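Local coordinates for protein ribosomal processing cysteine protease Prp (Streptococcus mutans, PDB 2G0I) that probably acts as a cysteine protease of the Prp family in ribosome biogenesis and has a calcium-binding site, at residues Ile41-Ile46 with Asp104-Thr109; Ile46-Glu51 with Thr109-Glu114; Asp64-Ala69 with Pro135-Ala140; Val78-Val83 with Gln117-Ala122; Leu91-Asp94 with Tyr100-Ile103. All blocks are in the same frame, centred on the assembly; numbering follows the deposited sequence.

Contact 1. Residues Ile41-Ile46 with Asp104-Thr109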
# COMPACT_ATOMS: atom_id res chain seq x y z
N ILE B 41 0.85 16.25 -7.91
CA ILE B 41 1.25 17.64 -7.79
C ILE B 41 1.82 17.89 -6.41
O ILE B 41 1.13 17.66 -5.40
CB ILE B 41 0.08 18.57 -8.08
CG1 ILE B 41 -0.38 18.36 -9.52
CG2 ILE B 41 0.48 20.08 -7.77
CD1 ILE B 41 -1.62 19.08 -9.84
N ARG B 42 3.05 18.40 -6.38
CA ARG B 42 3.73 18.87 -5.18
C ARG B 42 3.74 20.42 -5.26
O ARG B 42 4.04 21.00 -6.32
CB ARG B 42 5.16 18.33 -5.15
CG ARG B 42 5.86 18.51 -3.81
CD ARG B 42 7.29 17.91 -3.83
NE ARG B 42 7.34 16.46 -4.03
CZ ARG B 42 7.27 15.55 -3.05
NH1 ARG B 42 7.17 15.94 -1.79
NH2 ARG B 42 7.35 14.26 -3.33
N ARG B 43 3.40 21.09 -4.16
CA ARG B 43 3.43 22.56 -4.09
C ARG B 43 4.16 22.96 -2.81
O ARG B 43 3.79 22.54 -1.70
CB ARG B 43 2.01 23.16 -4.05
CG ARG B 43 1.10 22.77 -5.22
CD ARG B 43 -0.14 23.74 -5.42
NE ARG B 43 -0.93 23.30 -6.59
CZ ARG B 43 -1.87 22.34 -6.55
NH1 ARG B 43 -2.17 21.72 -5.40
NH2 ARG B 43 -2.52 22.00 -7.66
N LYS B 44 5.21 23.77 -2.94
CA LYS B 44 6.00 24.21 -1.80
C LYS B 44 6.50 23.02 -0.98
O LYS B 44 6.51 23.06 0.26
CB LYS B 44 5.21 25.20 -0.92
CG LYS B 44 4.65 26.43 -1.64
CD LYS B 44 5.79 27.32 -2.16
CE LYS B 44 5.28 28.60 -2.79
NZ LYS B 44 6.45 29.31 -3.36
N GLY B 45 6.88 21.95 -1.67
CA GLY B 45 7.54 20.83 -1.02
C GLY B 45 6.62 19.72 -0.55
O GLY B 45 7.09 18.61 -0.29
N ILE B 46 5.32 20.00 -0.42
CA ILE B 46 4.35 18.99 0.04
C ILE B 46 3.44 18.44 -1.11
O ILE B 46 3.00 19.16 -2.01
CB ILE B 46 3.46 19.50 1.23
CG1 ILE B 46 2.47 20.58 0.78
CG2 ILE B 46 4.35 19.98 2.46
CD1 ILE B 46 1.20 20.75 1.63
N ASP B 104 -7.46 14.82 -3.47
CA ASP B 104 -7.03 16.22 -3.51
C ASP B 104 -7.03 16.78 -2.10
O ASP B 104 -8.08 16.81 -1.46
CB ASP B 104 -7.93 17.00 -4.44
CG ASP B 104 -7.40 18.42 -4.73
OD1 ASP B 104 -6.43 18.89 -4.10
OD2 ASP B 104 -7.98 19.05 -5.62
N LEU B 105 -5.86 17.16 -1.63
CA LEU B 105 -5.68 17.72 -0.27
C LEU B 105 -5.50 19.24 -0.31
O LEU B 105 -5.29 19.88 0.73
CB LEU B 105 -4.45 17.10 0.43
CG LEU B 105 -4.36 15.60 0.76
CD1 LEU B 105 -3.05 15.31 1.33
CD2 LEU B 105 -5.44 15.17 1.75
N SER B 106 -5.55 19.80 -1.50
CA SER B 106 -5.29 21.24 -1.72
C SER B 106 -6.02 22.17 -0.73
O SER B 106 -5.44 23.16 -0.27
CB SER B 106 -5.66 21.61 -3.15
OG SER B 106 -4.89 20.79 -4.03
N TYR B 107 -7.26 21.83 -0.39
CA TYR B 107 -8.06 22.67 0.50
C TYR B 107 -8.09 22.20 1.97
O TYR B 107 -8.72 22.86 2.79
CB TYR B 107 -9.48 22.84 -0.08
CG TYR B 107 -9.47 23.54 -1.44
CD1 TYR B 107 -9.65 24.91 -1.53
CD2 TYR B 107 -9.24 22.82 -2.62
CE1 TYR B 107 -9.62 25.57 -2.77
CE2 TYR B 107 -9.21 23.47 -3.87
CZ TYR B 107 -9.41 24.85 -3.93
OH TYR B 107 -9.40 25.52 -5.14
N ILE B 108 -7.39 21.10 2.32
CA ILE B 108 -7.53 20.50 3.66
C ILE B 108 -6.51 21.19 4.57
O ILE B 108 -5.36 21.29 4.18
CB ILE B 108 -7.24 18.96 3.65
CG1 ILE B 108 -8.06 18.22 2.57
CG2 ILE B 108 -7.39 18.37 5.06
CD1 ILE B 108 -9.62 18.46 2.56
N THR B 109 -6.93 21.71 5.73
CA THR B 109 -6.02 22.63 6.46
C THR B 109 -4.81 21.90 7.03
O THR B 109 -3.72 22.47 7.12
CB THR B 109 -6.74 23.58 7.49
OG1 THR B 109 -7.95 22.96 7.92
CG2 THR B 109 -7.14 24.90 6.81
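Arg-43 and Ser-106 make the direct link between these segments, at the protein surface. The link is polar. Arg-43 NH1 lies 3.2 Å from Ser-106 OG and gives it a weak hydrogen bond, bent to 130° at the hydrogen. The stronger partner of NH1 is Glu-48 on strand 46-53, which forms a salt bridge with it. The arginine is extended from CG to NE, and this reach carries NH1 over to the serine.

The packing is within one segment: Ile-41 CG2 lies over the centre of one guanidinium face of Arg-43, 3.4 Å above its plane.

The remaining bonds are local. Ser-106 N donates to Asp-104 OD1 at 2.9 Å, which closes an Asx turn and places the serine. Arg-42 NH1 bonds Gly-45 O at 3.1 Å, with the oxygen in the guanidinium plane, and also pairs with Glu-121 of helix 114-133. Backbone bonds run from Arg-43 N to Ile-46 O and from Ile-46 N to Arg-43 O. They close a type I' turn, the tight turn of a two-residue beta hairpin, which here joins strands 36-43 and 46-53.

Contact 2. Residues Ile46-Glu51 with Thr109-Glu114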
# COMPACT_ATOMS: atom_id res chain seq x y z
N ILE B 46 5.32 20.00 -0.42
CA ILE B 46 4.35 18.99 0.04
C ILE B 46 3.44 18.44 -1.11
O ILE B 46 3.00 19.16 -2.01
CB ILE B 46 3.46 19.50 1.23
CG1 ILE B 46 2.47 20.58 0.78
CG2 ILE B 46 4.35 19.98 2.46
CD1 ILE B 46 1.20 20.75 1.63
N LEU B 47 3.19 17.13 -1.06
CA LEU B 47 2.24 16.51 -1.98
C LEU B 47 0.84 17.01 -1.69
O LEU B 47 0.35 16.88 -0.56
CB LEU B 47 2.30 14.98 -1.84
CG LEU B 47 3.60 14.39 -2.38
CD1 LEU B 47 3.72 12.94 -1.92
CD2 LEU B 47 3.65 14.48 -3.93
N GLU B 48 0.17 17.50 -2.73
CA GLU B 48 -1.15 18.06 -2.58
C GLU B 48 -2.24 17.25 -3.26
O GLU B 48 -3.34 17.19 -2.75
CB GLU B 48 -1.21 19.51 -3.08
CG GLU B 48 -0.32 20.43 -2.21
CD GLU B 48 -0.93 21.81 -2.00
OE1 GLU B 48 -0.80 22.35 -0.88
OE2 GLU B 48 -1.53 22.32 -2.93
N SER B 49 -1.94 16.65 -4.41
CA SER B 49 -2.94 15.86 -5.11
C SER B 49 -2.35 14.76 -5.99
O SER B 49 -1.21 14.83 -6.42
CB SER B 49 -3.85 16.75 -5.97
OG SER B 49 -3.12 17.34 -7.05
N VAL B 50 -3.18 13.77 -6.28
CA VAL B 50 -2.81 12.75 -7.26
C VAL B 50 -4.05 12.41 -8.06
O VAL B 50 -5.16 12.29 -7.50
CB VAL B 50 -2.12 11.51 -6.62
CG1 VAL B 50 -3.06 10.84 -5.63
CG2 VAL B 50 -1.74 10.48 -7.71
N GLU B 51 -3.85 12.30 -9.37
CA GLU B 51 -4.92 11.99 -10.27
C GLU B 51 -4.53 10.73 -11.01
O GLU B 51 -3.43 10.68 -11.54
CB GLU B 51 -5.15 13.18 -11.21
CG GLU B 51 -6.15 12.89 -12.32
CD GLU B 51 -6.32 14.08 -13.28
OE1 GLU B 51 -6.07 15.24 -12.86
OE2 GLU B 51 -6.71 13.85 -14.44
N THR B 109 -6.93 21.71 5.73
CA THR B 109 -6.02 22.63 6.46
C THR B 109 -4.81 21.90 7.03
O THR B 109 -3.72 22.47 7.12
CB THR B 109 -6.74 23.58 7.49
OG1 THR B 109 -7.95 22.96 7.92
CG2 THR B 109 -7.14 24.90 6.81
N ASN B 110 -4.96 20.61 7.31
CA ASN B 110 -3.81 19.85 7.79
C ASN B 110 -3.09 19.01 6.70
O ASN B 110 -2.41 18.04 6.99
CB ASN B 110 -4.14 19.06 9.07
CG ASN B 110 -5.01 17.83 8.81
OD1 ASN B 110 -5.81 17.79 7.86
ND2 ASN B 110 -4.88 16.83 9.66
N LYS B 111 -3.21 19.44 5.45
CA LYS B 111 -2.45 18.79 4.36
C LYS B 111 -0.95 18.65 4.63
O LYS B 111 -0.34 17.71 4.17
CB LYS B 111 -2.66 19.51 3.03
CG LYS B 111 -2.24 20.97 3.03
CD LYS B 111 -2.74 21.66 1.79
CE LYS B 111 -2.43 23.15 1.86
NZ LYS B 111 -2.69 23.78 0.52
N SER B 112 -0.36 19.59 5.39
CA SER B 112 1.09 19.62 5.60
C SER B 112 1.53 18.71 6.77
O SER B 112 2.73 18.63 7.08
CB SER B 112 1.50 21.08 5.88
OG SER B 112 0.94 21.47 7.13
N ASP B 113 0.57 18.03 7.41
CA ASP B 113 0.87 17.22 8.60
C ASP B 113 1.89 16.16 8.26
O ASP B 113 1.88 15.63 7.13
CB ASP B 113 -0.37 16.50 9.14
CG ASP B 113 -1.11 17.30 10.15
OD1 ASP B 113 -0.88 18.55 10.19
OD2 ASP B 113 -1.95 16.70 10.88
N GLU B 114 2.73 15.83 9.25
CA GLU B 114 3.73 14.81 9.11
C GLU B 114 3.10 13.45 8.74
O GLU B 114 3.58 12.79 7.82
CB GLU B 114 4.57 14.69 10.39
CG GLU B 114 5.88 13.95 10.18
CD GLU B 114 6.67 13.73 11.49
OE1 GLU B 114 7.11 14.74 12.10
OE2 GLU B 114 6.84 12.54 11.88
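Lys-111 reaches over Ile-46 to Glu-48, joining a turn to the start of strand 46-53. The lysine belongs to a type I turn, Asn-110 to Asp-113, that leads into helix 114-133. Glu-48 belongs to a classic beta bulge, where it and Ser-49 together stand opposite Ile-41 of the neighbouring strand.

The CB of Lys-111 points toward the strand. CG sits between the backbone N and the carbonyl carbon (chi1 60°), and the chain is extended beyond it. CG makes the first contact, 3.7 Å from Ile-46 CD1. CD stays close to the same methyl, with Lys-111 CD and Ile-46 CD1 4.0 Å apart, and packs on Leu-105 as well. The lysine chain runs nearly perpendicular to the isoleucine. CD and CE both pass close to Glu-48 OE1, CE at 3.3 Å. NZ ends the chain in a salt bridge, 2.8 Å from Glu-48 OE1, which it meets on the syn side and 31° out of the carboxylate plane. NZ also bonds Ser-106 O.

Glu-48 is buried, and its other oxygen, OE2, pairs with Arg-43. Two positive groups therefore share one carboxylate, which would favour its charged form. Gln-117 of helix 114-133 also bonds both segments, its OE1 to Leu-47 N and its NE2 to Lys-111 O.

Ile-46 also touches Ser-112, with CD1 4.1 Å from Ser-112 CA. The turn is closed by Asp-113 N and Asn-110 O at 3.0 Å. Asn-110 ND2 bonds Asp-86 O and also reaches Asp-113 OD2 at 3.2 Å, from above the carboxylate plane.

Contact 3. Residues Asp64-Ala69 with Pro135-Ala140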
# COMPACT_ATOMS: atom_id res chain seq x y z
N ASP B 64 -4.29 -6.29 -15.53
CA ASP B 64 -5.24 -6.31 -14.43
C ASP B 64 -4.60 -6.64 -13.08
O ASP B 64 -5.11 -6.20 -12.03
CB ASP B 64 -6.44 -7.19 -14.77
CG ASP B 64 -7.26 -6.58 -15.93
OD1 ASP B 64 -7.03 -5.40 -16.32
OD2 ASP B 64 -8.13 -7.27 -16.44
N ILE B 65 -3.50 -7.38 -13.11
CA ILE B 65 -2.67 -7.62 -11.89
C ILE B 65 -2.05 -6.28 -11.45
O ILE B 65 -2.07 -5.92 -10.26
CB ILE B 65 -1.58 -8.65 -12.17
CG1 ILE B 65 -2.20 -10.05 -12.33
CG2 ILE B 65 -0.51 -8.63 -11.10
CD1 ILE B 65 -3.08 -10.49 -11.18
N VAL B 66 -1.52 -5.52 -12.41
CA VAL B 66 -1.01 -4.17 -12.10
C VAL B 66 -2.12 -3.25 -11.60
O VAL B 66 -1.89 -2.44 -10.66
CB VAL B 66 -0.27 -3.53 -13.30
CG1 VAL B 66 0.05 -2.04 -13.01
CG2 VAL B 66 1.00 -4.32 -13.64
N CYS B 67 -3.30 -3.32 -12.21
CA CYS B 67 -4.43 -2.51 -11.78
C CYS B 67 -4.80 -2.81 -10.35
O CYS B 67 -5.13 -1.92 -9.57
CB CYS B 67 -5.67 -2.77 -12.63
SG CYS B 67 -5.57 -2.01 -14.24
N ALA B 68 -4.80 -4.10 -10.01
CA ALA B 68 -5.09 -4.53 -8.64
C ALA B 68 -4.08 -3.92 -7.67
O ALA B 68 -4.49 -3.40 -6.61
CB ALA B 68 -5.06 -6.04 -8.57
N ALA B 69 -2.79 -3.96 -8.03
CA ALA B 69 -1.72 -3.30 -7.24
C ALA B 69 -1.98 -1.80 -7.04
O ALA B 69 -1.91 -1.28 -5.91
CB ALA B 69 -0.38 -3.50 -7.92
N PRO B 135 6.80 -0.46 -16.78
CA PRO B 135 6.66 0.75 -17.62
C PRO B 135 5.64 0.56 -18.75
O PRO B 135 5.03 1.53 -19.23
CB PRO B 135 8.06 0.98 -18.20
CG PRO B 135 8.87 -0.23 -17.88
CD PRO B 135 8.18 -0.97 -16.75
N GLU B 136 5.42 -0.70 -19.14
CA GLU B 136 4.49 -0.97 -20.20
C GLU B 136 3.04 -0.82 -19.73
O GLU B 136 2.15 -0.69 -20.57
CB GLU B 136 4.77 -2.35 -20.83
CG GLU B 136 4.31 -3.52 -19.98
CD GLU B 136 5.28 -3.89 -18.85
OE1 GLU B 136 6.24 -3.13 -18.56
OE2 GLU B 136 5.06 -4.97 -18.27
N PHE B 137 2.81 -0.82 -18.40
CA PHE B 137 1.47 -0.63 -17.86
C PHE B 137 1.24 0.65 -17.04
O PHE B 137 0.10 1.01 -16.82
CB PHE B 137 1.04 -1.82 -16.98
CG PHE B 137 1.05 -3.15 -17.70
CD1 PHE B 137 0.29 -3.34 -18.85
CD2 PHE B 137 1.81 -4.20 -17.21
CE1 PHE B 137 0.30 -4.59 -19.52
CE2 PHE B 137 1.83 -5.47 -17.87
CZ PHE B 137 1.07 -5.64 -19.03
N VAL B 138 2.30 1.29 -16.57
CA VAL B 138 2.14 2.45 -15.65
C VAL B 138 3.12 3.57 -16.00
O VAL B 138 4.31 3.32 -16.13
CB VAL B 138 2.39 2.07 -14.16
CG1 VAL B 138 1.96 3.25 -13.22
CG2 VAL B 138 1.64 0.82 -13.77
N THR B 139 2.59 4.81 -16.12
CA THR B 139 3.38 5.99 -16.37
C THR B 139 3.06 7.00 -15.27
O THR B 139 1.89 7.16 -14.91
CB THR B 139 3.04 6.58 -17.76
OG1 THR B 139 3.33 5.58 -18.77
CG2 THR B 139 3.92 7.75 -18.06
N ALA B 140 4.09 7.63 -14.71
CA ALA B 140 3.89 8.61 -13.64
C ALA B 140 4.41 9.97 -14.09
O ALA B 140 5.44 10.04 -14.77
CB ALA B 140 4.60 8.14 -12.34
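Val-66 of helix 61-84 meets Phe-137 and Val-138 at the start of strand 138-144. The contact is apolar and mostly buried. The two methyls of Val-66 divide the work. CG1 lies 3.4 Å from Val-138 CG2, tighter than usual for two carbons. CG2 lies 3.7 Å from Phe-137 CD2 and approaches the ring obliquely. Phe-137 CB lies close to both methyls, 4.1 Å from Val-66 CG1 and 4.2 Å from Val-66 CG2. In Val-66, CG1 is anti to the backbone N (chi1 171°) and CG2 is anti to the carbonyl carbon, which splits the methyls between the two partners.

The next shell surrounds these groups. Glu-136 CG lies over the centre of one face of the Phe-137 ring, 3.7 Å above its plane. Val-66 also packs on Ile-36 and Ser-134. The backbone of Ile-36 bonds both Phe-137 and Thr-139, so one residue of strand 36-43 supports both sides of the contact. Asp-64 OD1 accepts from Ser-58 N and ties the helix to the loop before it.

Further out, the helix is part of a subunit interface. Ile-65 packs on Ile-65 of the second subunit, and Ala-69 on its Thr-72. On the strand side, the side chain of Val-138 is about 9 Å from that of Glu-132, a calcium ligand of this protein, though no ion is bound to it in this chain. The arrangement is the helix-on-sheet packing of a two-layer alpha/beta sandwich, here at the edge strand 138-144, which runs parallel to strand 36-43.

Contact 4. Residues Val78-Val83 with Gln117-Ala122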
# COMPACT_ATOMS: atom_id res chain seq x y z
N VAL B 78 -6.30 6.45 0.92
CA VAL B 78 -7.55 7.09 1.36
C VAL B 78 -7.94 6.65 2.76
O VAL B 78 -8.22 7.48 3.62
CB VAL B 78 -8.73 6.84 0.36
CG1 VAL B 78 -10.09 7.36 0.90
CG2 VAL B 78 -8.41 7.48 -0.98
N ASN B 79 -7.94 5.33 2.98
CA ASN B 79 -8.37 4.74 4.25
C ASN B 79 -7.38 5.06 5.38
O ASN B 79 -7.80 5.47 6.48
CB ASN B 79 -8.56 3.23 4.09
CG ASN B 79 -9.75 2.86 3.18
OD1 ASN B 79 -10.69 3.66 2.99
ND2 ASN B 79 -9.71 1.64 2.62
N ALA B 80 -6.08 4.93 5.12
CA ALA B 80 -5.06 5.29 6.12
C ALA B 80 -5.08 6.78 6.50
O ALA B 80 -4.91 7.11 7.69
CB ALA B 80 -3.61 4.87 5.66
N LEU B 81 -5.23 7.68 5.50
CA LEU B 81 -5.37 9.11 5.80
C LEU B 81 -6.51 9.37 6.80
O LEU B 81 -6.31 10.05 7.81
CB LEU B 81 -5.64 9.93 4.55
CG LEU B 81 -4.36 10.17 3.75
CD1 LEU B 81 -4.69 10.71 2.37
CD2 LEU B 81 -3.36 11.07 4.51
N GLU B 82 -7.67 8.83 6.51
CA GLU B 82 -8.86 8.94 7.39
C GLU B 82 -8.67 8.31 8.78
O GLU B 82 -8.87 8.99 9.80
CB GLU B 82 -10.02 8.29 6.71
N VAL B 83 -8.30 7.03 8.80
CA VAL B 83 -8.17 6.25 10.06
C VAL B 83 -6.96 6.66 10.92
O VAL B 83 -7.07 6.79 12.15
CB VAL B 83 -8.19 4.71 9.80
CG1 VAL B 83 -7.84 3.89 11.07
CG2 VAL B 83 -9.52 4.27 9.26
N GLN B 117 1.66 13.54 5.08
CA GLN B 117 2.69 13.53 4.01
C GLN B 117 3.45 12.23 3.94
O GLN B 117 3.88 11.81 2.86
CB GLN B 117 3.68 14.68 4.19
CG GLN B 117 3.06 16.05 3.85
CD GLN B 117 2.64 16.13 2.41
OE1 GLN B 117 3.45 15.91 1.52
NE2 GLN B 117 1.38 16.38 2.18
N LEU B 118 3.63 11.60 5.11
CA LEU B 118 4.33 10.31 5.11
C LEU B 118 3.52 9.28 4.33
O LEU B 118 4.08 8.55 3.52
CB LEU B 118 4.58 9.78 6.51
CG LEU B 118 5.27 8.40 6.55
CD1 LEU B 118 6.64 8.38 5.87
CD2 LEU B 118 5.44 8.01 7.98
N LEU B 119 2.22 9.22 4.59
CA LEU B 119 1.33 8.30 3.85
C LEU B 119 1.31 8.60 2.35
O LEU B 119 1.39 7.69 1.50
CB LEU B 119 -0.08 8.35 4.44
CG LEU B 119 -0.18 7.74 5.86
CD1 LEU B 119 -1.56 8.04 6.44
CD2 LEU B 119 0.10 6.24 5.77
N PHE B 120 1.23 9.87 2.02
CA PHE B 120 1.18 10.31 0.62
C PHE B 120 2.52 9.99 -0.09
O PHE B 120 2.53 9.59 -1.27
CB PHE B 120 0.89 11.82 0.57
CG PHE B 120 0.12 12.27 -0.66
CD1 PHE B 120 -0.71 13.39 -0.58
CD2 PHE B 120 0.16 11.53 -1.86
CE1 PHE B 120 -1.48 13.79 -1.71
CE2 PHE B 120 -0.60 11.91 -2.99
CZ PHE B 120 -1.40 13.06 -2.91
N GLU B 121 3.64 10.17 0.59
CA GLU B 121 4.96 9.84 -0.00
C GLU B 121 5.12 8.34 -0.16
O GLU B 121 5.71 7.89 -1.15
CB GLU B 121 6.11 10.38 0.85
CG GLU B 121 6.13 11.92 0.87
CD GLU B 121 6.88 12.60 -0.26
OE1 GLU B 121 7.36 11.91 -1.20
OE2 GLU B 121 7.02 13.84 -0.16
N ALA B 122 4.60 7.58 0.80
CA ALA B 122 4.62 6.09 0.66
C ALA B 122 3.84 5.66 -0.56
O ALA B 122 4.23 4.74 -1.26
CB ALA B 122 4.05 5.46 1.87
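Leu-119 of helix 114-133 puts its branched end against Ala-80 and Leu-81 of helix 61-84. This is the tight part, and all three residues are buried. Leu-119 CG is anti to the carbonyl carbon (chi1 -69°), which sends both methyls toward Ala-80. CD1 does most of the touching. It rests on the peptide between the two partners, 3.7 Å from Ala-80 O and 3.8 Å from Leu-81 N. The same methyl lies 3.9 Å from Ala-80 CB. CD2 is next to that carbon too, with Leu-119 CD2 and Ala-80 CB 4.0 Å apart. The small alanine lets the leucine come down onto the helix backbone. Leu-81 and Leu-119 lie antiparallel, with Leu-81 CD2 4.0 Å from Leu-119 CD1. The backbones come closest here, Leu-81 CA to Leu-119 CA 7.0 Å.

The rest is looser. Phe-120 stays clear of the first helix and packs on Leu-47 and Val-50 of the sheet. Glu-82 points away from the second helix, and Val-83 is exposed. The second subunit packs here as well: its Leu-84 meets Leu-118, and its Ala-122 meets Leu-119. The contact joins the two helices of the helical layer in the two-layer alpha/beta sandwich.

Contact 5. Residues Leu91-Asp94 with Tyr100-Ile103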
# COMPACT_ATOMS: atom_id res chain seq x y z
N LEU B 91 -12.22 13.37 -2.63
CA LEU B 91 -11.95 12.22 -3.50
C LEU B 91 -13.03 12.18 -4.54
O LEU B 91 -14.22 12.12 -4.21
CB LEU B 91 -12.01 10.92 -2.67
CG LEU B 91 -12.00 9.63 -3.55
CD1 LEU B 91 -10.66 9.41 -4.28
CD2 LEU B 91 -12.36 8.41 -2.73
N GLN B 92 -12.64 12.19 -5.81
CA GLN B 92 -13.58 12.01 -6.93
C GLN B 92 -13.19 10.70 -7.58
O GLN B 92 -12.01 10.46 -7.84
CB GLN B 92 -13.41 13.18 -7.90
CG GLN B 92 -14.41 13.20 -9.03
CD GLN B 92 -15.85 13.12 -8.51
OE1 GLN B 92 -16.37 14.06 -7.86
NE2 GLN B 92 -16.50 11.97 -8.76
N MSE B 93 -14.16 9.83 -7.86
CA MSE B 93 -13.86 8.56 -8.55
C MSE B 93 -14.97 8.16 -9.51
O MSE B 93 -16.16 8.28 -9.17
CB MSE B 93 -13.78 7.42 -7.55
CG MSE B 93 -12.57 7.36 -6.65
SE MSE B 93 -12.61 5.68 -5.68
CE MSE B 93 -12.56 4.54 -7.12
N ASP B 94 -14.59 7.61 -10.66
CA ASP B 94 -15.54 6.95 -11.58
C ASP B 94 -14.93 5.77 -12.33
O ASP B 94 -13.72 5.60 -12.36
CB ASP B 94 -16.26 7.94 -12.53
CG ASP B 94 -15.34 8.54 -13.61
OD1 ASP B 94 -15.01 9.75 -13.53
OD2 ASP B 94 -14.98 7.83 -14.57
N TYR B 100 -11.27 6.89 -13.46
CA TYR B 100 -10.70 8.16 -13.01
C TYR B 100 -10.74 8.22 -11.48
O TYR B 100 -11.73 7.81 -10.83
CB TYR B 100 -11.50 9.31 -13.61
CG TYR B 100 -11.08 10.67 -13.14
CD1 TYR B 100 -9.98 11.30 -13.71
CD2 TYR B 100 -11.74 11.32 -12.09
CE1 TYR B 100 -9.55 12.53 -13.29
CE2 TYR B 100 -11.31 12.59 -11.63
CZ TYR B 100 -10.20 13.18 -12.25
OH TYR B 100 -9.74 14.42 -11.85
N MSE B 101 -9.67 8.77 -10.89
CA MSE B 101 -9.62 8.98 -9.46
C MSE B 101 -8.77 10.21 -9.20
O MSE B 101 -7.73 10.40 -9.81
CB MSE B 101 -9.03 7.77 -8.78
CG MSE B 101 -8.96 7.85 -7.29
SE MSE B 101 -7.99 6.28 -6.54
CE MSE B 101 -8.65 4.89 -7.59
N LYS B 102 -9.24 11.07 -8.31
CA LYS B 102 -8.40 12.15 -7.90
C LYS B 102 -8.53 12.33 -6.40
O LYS B 102 -9.66 12.48 -5.88
CB LYS B 102 -8.78 13.43 -8.65
CG LYS B 102 -7.88 14.60 -8.23
CD LYS B 102 -8.08 15.83 -9.11
CE LYS B 102 -7.03 16.84 -8.76
NZ LYS B 102 -7.09 18.04 -9.61
N ILE B 103 -7.39 12.25 -5.71
CA ILE B 103 -7.32 12.53 -4.27
C ILE B 103 -6.76 13.92 -4.16
O ILE B 103 -5.69 14.19 -4.71
CB ILE B 103 -6.37 11.54 -3.56
CG1 ILE B 103 -6.89 10.12 -3.80
CG2 ILE B 103 -6.25 11.85 -2.04
CD1 ILE B 103 -5.80 9.03 -3.77
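The Tyr-100 ring lies beside Gln-92 and Asp-94 on one face of a beta hairpin, strands 90-94 and 100-104. Gln-92 CG meets the ring at its edge, near the ring plane, 4.1 Å from Tyr-100 CE2. The Asp-94 carboxylate is turned only 17° from the ring plane. Its OD1 approaches obliquely and lies 3.5 Å from Tyr-100 CB. With Tyr-100 CG anti to the backbone N (chi1 176°), the ring is laid alongside both. It also touches Glu-51 and Thr-53 of strand 46-53.

The strands run antiparallel, at 174°. Gln-92 with Lys-102 and Asp-94 with Tyr-100 are hydrogen-bonded pairs. Each has two backbone bonds, such as Lys-102 N to Gln-92 O at 2.9 Å. Leu-91 with Ile-103 and Met-93 with Met-101 are non-hydrogen-bonded pairs. Here CA-H...O contacts are added, as from Met-101 CA to Gln-92 O.

Leu-91, Met-93, Met-101 and Ile-103 occupy the other face, which helix 61-84 covers at Met-101 and Ile-103. Leu-91 CD1 touches Met-101 CG at 3.8 Å and Ile-103 CG1 at 3.9 Å. Both methionines are selenomethionines and run alongside each other. Met-93 CG lies 3.7 Å from Met-101 CG, and Met-93 CE 4.0 Å from Met-101 CE.

Contacts 1 and 2 share one polar cluster, their centres 4 Å apart. Glu-48 of contact 2 joins them, since its OE2 lies 2.6 Å from Arg-43 NH1 of contact 1. Contact 4 adjoins this cluster through helix 114-133, where Gln-117 OE1 is 2.9 Å from Leu-47 N. Contact 5 continues the same sheet, with Val-50 O 2.9 Å from Ile-103 N. It meets contact 4 through Val-78 and Ile-103. Contact 3 lies across the chain, its centre 25 Å from that of contact 1. The side chain of its Val-138 is about 11 Å from a bound calcium ion. Contacts 3 and 4 share helix 61-84, and both touch the second subunit.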